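Side-chain contacts in PlaB phospholipase (PDB 6ZTI), which acts as a phospholipase with an alpha/beta-hydrolase fold, its activity being controlled by tetramer formation mediated by NAD(H): residues 27-30 against 31-34; 65-68 against 69-73. All coordinates share one frame; numbering follows the deposited sequence.

Contact 1 (27-30 against 31-34); sequences THTN and TYGE
Residues 29 to 32 make one short turn of 3-10 helix, tied by three successive i to i+3 bonds: T31 N to H28 O (3.2 Å), Y32 N to T29 O (3.2 Å) and G33 N to N30 O (2.8 Å). T29 O has further company. The tyrosine ring approaches it obliquely, with Y32 CD2 3.2 Å from T29 O. A water also donates to T29 O and to G33 O, bridging the two ends of the turn. The methyl CG2 of T29 reaches the CE2 end of the same ring. Y32 CG lies beside its own backbone N (chi1 -58°), which brings the ring back toward T29. One ring face is covered by the methyl CG2 of T31, 3.8 Å above the plane and over the centre.

The turn belongs to the loop that joins strand 16-21 of the parallel alpha/beta-hydrolase sheet to helix 35-44, and E34 is the N-cap of that helix. The phenol of Y32 binds G58 O, and its ring meets that of F20. On the other side of the turn, H28 ND1 accepts from N30 N at 3.1 Å, a nearly straight bond that holds the imidazole. N30 CG sits between its backbone N and carbonyl carbon (chi1 62°), and the amide ND2 comes to lie 3.5 Å above the centre of the H28 ring. T29 OG1 accepts from A477 N of the second subunit, whose P476 packs on T29 and N30.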
# COMPACT_ATOMS: atom_id res chain seq x y z
N THR B 27 -24.02 -14.08 -16.73
CA THR B 27 -24.32 -13.21 -17.86
C THR B 27 -25.43 -13.75 -18.76
O THR B 27 -25.64 -13.22 -19.86
CB THR B 27 -23.07 -12.97 -18.73
OG1 THR B 27 -22.63 -14.21 -19.29
CG2 THR B 27 -21.96 -12.35 -17.90
N HIS B 28 -26.17 -14.77 -18.31
CA HIS B 28 -27.16 -15.42 -19.15
C HIS B 28 -28.12 -16.18 -18.25
O HIS B 28 -27.68 -16.88 -17.33
CB HIS B 28 -26.47 -16.36 -20.14
CG HIS B 28 -27.32 -16.74 -21.32
ND1 HIS B 28 -28.59 -17.26 -21.19
CD2 HIS B 28 -27.06 -16.71 -22.64
CE1 HIS B 28 -29.08 -17.51 -22.38
NE2 HIS B 28 -28.18 -17.18 -23.29
N THR B 29 -29.43 -16.02 -18.49
CA THR B 29 -30.44 -16.62 -17.62
C THR B 29 -30.59 -18.12 -17.83
O THR B 29 -31.39 -18.74 -17.12
CB THR B 29 -31.80 -15.93 -17.83
OG1 THR B 29 -32.08 -15.79 -19.22
CG2 THR B 29 -31.82 -14.54 -17.17
N ASN B 30 -29.87 -18.72 -18.77
CA ASN B 30 -29.82 -20.17 -18.80
C ASN B 30 -29.14 -20.74 -17.56
O ASN B 30 -29.20 -21.96 -17.34
CB ASN B 30 -29.11 -20.68 -20.07
CG ASN B 30 -27.65 -20.22 -20.16
OD1 ASN B 30 -27.07 -19.74 -19.20
ND2 ASN B 30 -27.07 -20.39 -21.34
N THR B 31 -28.51 -19.88 -16.76
CA THR B 31 -28.00 -20.29 -15.46
C THR B 31 -29.03 -21.08 -14.65
O THR B 31 -28.67 -21.92 -13.82
CB THR B 31 -27.55 -19.05 -14.68
OG1 THR B 31 -26.88 -19.43 -13.47
CG2 THR B 31 -28.75 -18.17 -14.33
N TYR B 32 -30.32 -20.82 -14.89
CA TYR B 32 -31.40 -21.50 -14.17
C TYR B 32 -31.72 -22.88 -14.72
O TYR B 32 -32.60 -23.55 -14.17
CB TYR B 32 -32.68 -20.65 -14.19
CG TYR B 32 -32.51 -19.26 -13.59
CD1 TYR B 32 -32.07 -19.10 -12.29
CD2 TYR B 32 -32.83 -18.11 -14.33
CE1 TYR B 32 -31.93 -17.83 -11.73
CE2 TYR B 32 -32.70 -16.85 -13.78
CZ TYR B 32 -32.25 -16.72 -12.48
OH TYR B 32 -32.10 -15.47 -11.91
N GLY B 33 -31.03 -23.32 -15.78
CA GLY B 33 -31.34 -24.60 -16.37
C GLY B 33 -32.71 -24.53 -17.01
O GLY B 33 -33.16 -23.47 -17.46
N GLU B 34 -33.40 -25.67 -17.04
CA GLU B 34 -34.79 -25.72 -17.49
C GLU B 34 -35.78 -25.81 -16.34
O GLU B 34 -36.96 -26.11 -16.57
CB GLU B 34 -34.97 -26.89 -18.47
CG GLU B 34 -34.10 -26.75 -19.73
CD GLU B 34 -34.40 -27.80 -20.80
OE1 GLU B 34 -34.70 -28.97 -20.47
OE2 GLU B 34 -34.33 -27.44 -22.00
O HOH W 1 -33.22 -20.82 -17.69

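Contact 2 (65-68 against 69-73); sequences DTVT and VDDIA
The hydroxyl OG1 of T68 is held by two partners. It accepts from D71 N at 2.9 Å, with an N-H...O angle of 167°, and it donates to a water at 2.8 Å. That water in turn donates to D70 OD2 and D71 OD1, so it links the hydroxyl to both carboxylates. The return bond runs from T68 N to D71 OD2, 3.0 Å long. It meets the oxygen from above the carboxylate plane. The two bonds make a capping box, with T68 as N-cap of helix 69-89 and D71 three residues on. The T68 hydroxyl sits between its backbone N and carbonyl carbon (chi1 72°), facing the N-H of D71 in the first turn. D71 CG lies beside its own N (chi1 -65°), and the carboxylate swings back over T68. From T68 O the first regular bond of the helix goes to I72 N, at 2.9 Å.

Just outside the box, V67 and I72 meet as a hydrophobic staple, which often accompanies a capping box. Their side chains cross at about a right angle. V67 CG1 comes within 3.5 Å of I72 CG1, tighter than normal carbon packing, and also touches the I72 CD1 methyl. I72 packs further on I105 of helix 102-114 and on F468 of the second subunit.

Both acids also face that subunit: D71 OD2 forms a salt bridge with its R461, and D70 OD1 with its R351. Two acids at a helix N-terminus, each paired with an arginine, are probably kept ionised, and their charge would suit the helix dipole. The same D71 carboxylate thus serves both the cap and the subunit interface.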
# COMPACT_ATOMS: atom_id res chain seq x y z
N ASP B 65 -18.18 -2.95 -11.16
CA ASP B 65 -17.39 -2.71 -9.96
C ASP B 65 -18.00 -1.65 -9.03
O ASP B 65 -17.58 -1.58 -7.87
CB ASP B 65 -15.97 -2.29 -10.33
CG ASP B 65 -15.11 -3.47 -10.75
OD1 ASP B 65 -15.39 -4.61 -10.32
OD2 ASP B 65 -14.15 -3.24 -11.51
N THR B 66 -18.95 -0.85 -9.49
CA THR B 66 -19.55 0.17 -8.64
C THR B 66 -20.81 -0.30 -7.92
O THR B 66 -21.23 0.34 -6.95
CB THR B 66 -19.88 1.43 -9.45
OG1 THR B 66 -20.95 1.15 -10.36
CG2 THR B 66 -18.66 1.87 -10.25
N VAL B 67 -21.40 -1.41 -8.34
CA VAL B 67 -22.67 -1.88 -7.80
C VAL B 67 -22.42 -2.67 -6.52
O VAL B 67 -21.53 -3.52 -6.47
CB VAL B 67 -23.42 -2.72 -8.85
CG1 VAL B 67 -24.69 -3.32 -8.26
CG2 VAL B 67 -23.73 -1.86 -10.07
N THR B 68 -23.21 -2.37 -5.49
CA THR B 68 -23.09 -3.01 -4.19
C THR B 68 -24.29 -3.93 -3.94
O THR B 68 -25.33 -3.86 -4.61
CB THR B 68 -23.00 -1.97 -3.07
OG1 THR B 68 -24.28 -1.34 -2.90
CG2 THR B 68 -21.94 -0.90 -3.38
N VAL B 69 -24.13 -4.81 -2.94
CA VAL B 69 -25.24 -5.67 -2.52
C VAL B 69 -26.41 -4.82 -2.06
O VAL B 69 -27.58 -5.13 -2.35
CB VAL B 69 -24.76 -6.65 -1.44
CG1 VAL B 69 -25.92 -7.45 -0.85
CG2 VAL B 69 -23.73 -7.60 -2.01
N ASP B 70 -26.13 -3.72 -1.36
CA ASP B 70 -27.17 -2.76 -1.01
C ASP B 70 -27.91 -2.25 -2.24
O ASP B 70 -29.14 -2.20 -2.26
CB ASP B 70 -26.54 -1.60 -0.25
CG ASP B 70 -27.53 -0.50 0.06
OD1 ASP B 70 -28.46 -0.75 0.87
OD2 ASP B 70 -27.38 0.61 -0.49
N ASP B 71 -27.15 -1.82 -3.26
CA ASP B 71 -27.73 -1.38 -4.53
C ASP B 71 -28.65 -2.43 -5.13
O ASP B 71 -29.76 -2.12 -5.60
CB ASP B 71 -26.63 -1.06 -5.55
CG ASP B 71 -25.75 0.13 -5.17
OD1 ASP B 71 -26.07 0.92 -4.26
OD2 ASP B 71 -24.69 0.25 -5.84
N ILE B 72 -28.19 -3.69 -5.17
CA ILE B 72 -28.95 -4.73 -5.85
C ILE B 72 -30.23 -5.04 -5.10
O ILE B 72 -31.27 -5.30 -5.71
CB ILE B 72 -28.08 -5.99 -6.03
CG1 ILE B 72 -26.90 -5.69 -6.96
CG2 ILE B 72 -28.91 -7.14 -6.59
CD1 ILE B 72 -25.78 -6.72 -6.86
N ALA B 73 -30.17 -5.07 -3.77
CA ALA B 73 -31.38 -5.32 -2.98
C ALA B 73 -32.38 -4.18 -3.15
O ALA B 73 -33.59 -4.41 -3.28
CB ALA B 73 -31.01 -5.52 -1.51
O HOH W 2 -24.89 1.13 -1.66

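How the contacts relate
Both contacts lie where a loop leads into a helix flanking the parallel sheet of the alpha/beta-hydrolase domain. Contact 1 comes first along the chain, after strand 16-21 and before helix 35-44. Contact 2 follows strand 55-60 and opens helix 69-89. The two strands are neighbours in the sheet, and 55-60 is its outermost strand on that side within the chain. The centres of contact 1 and contact 2 are about 21 Å apart. Their nearest atoms are about 10 Å apart, so they do not touch. Each also meets the second subunit, and neither lies at an NAD(H) site. The hydrolase domain therefore contributes both segments to an interface of the tetramer.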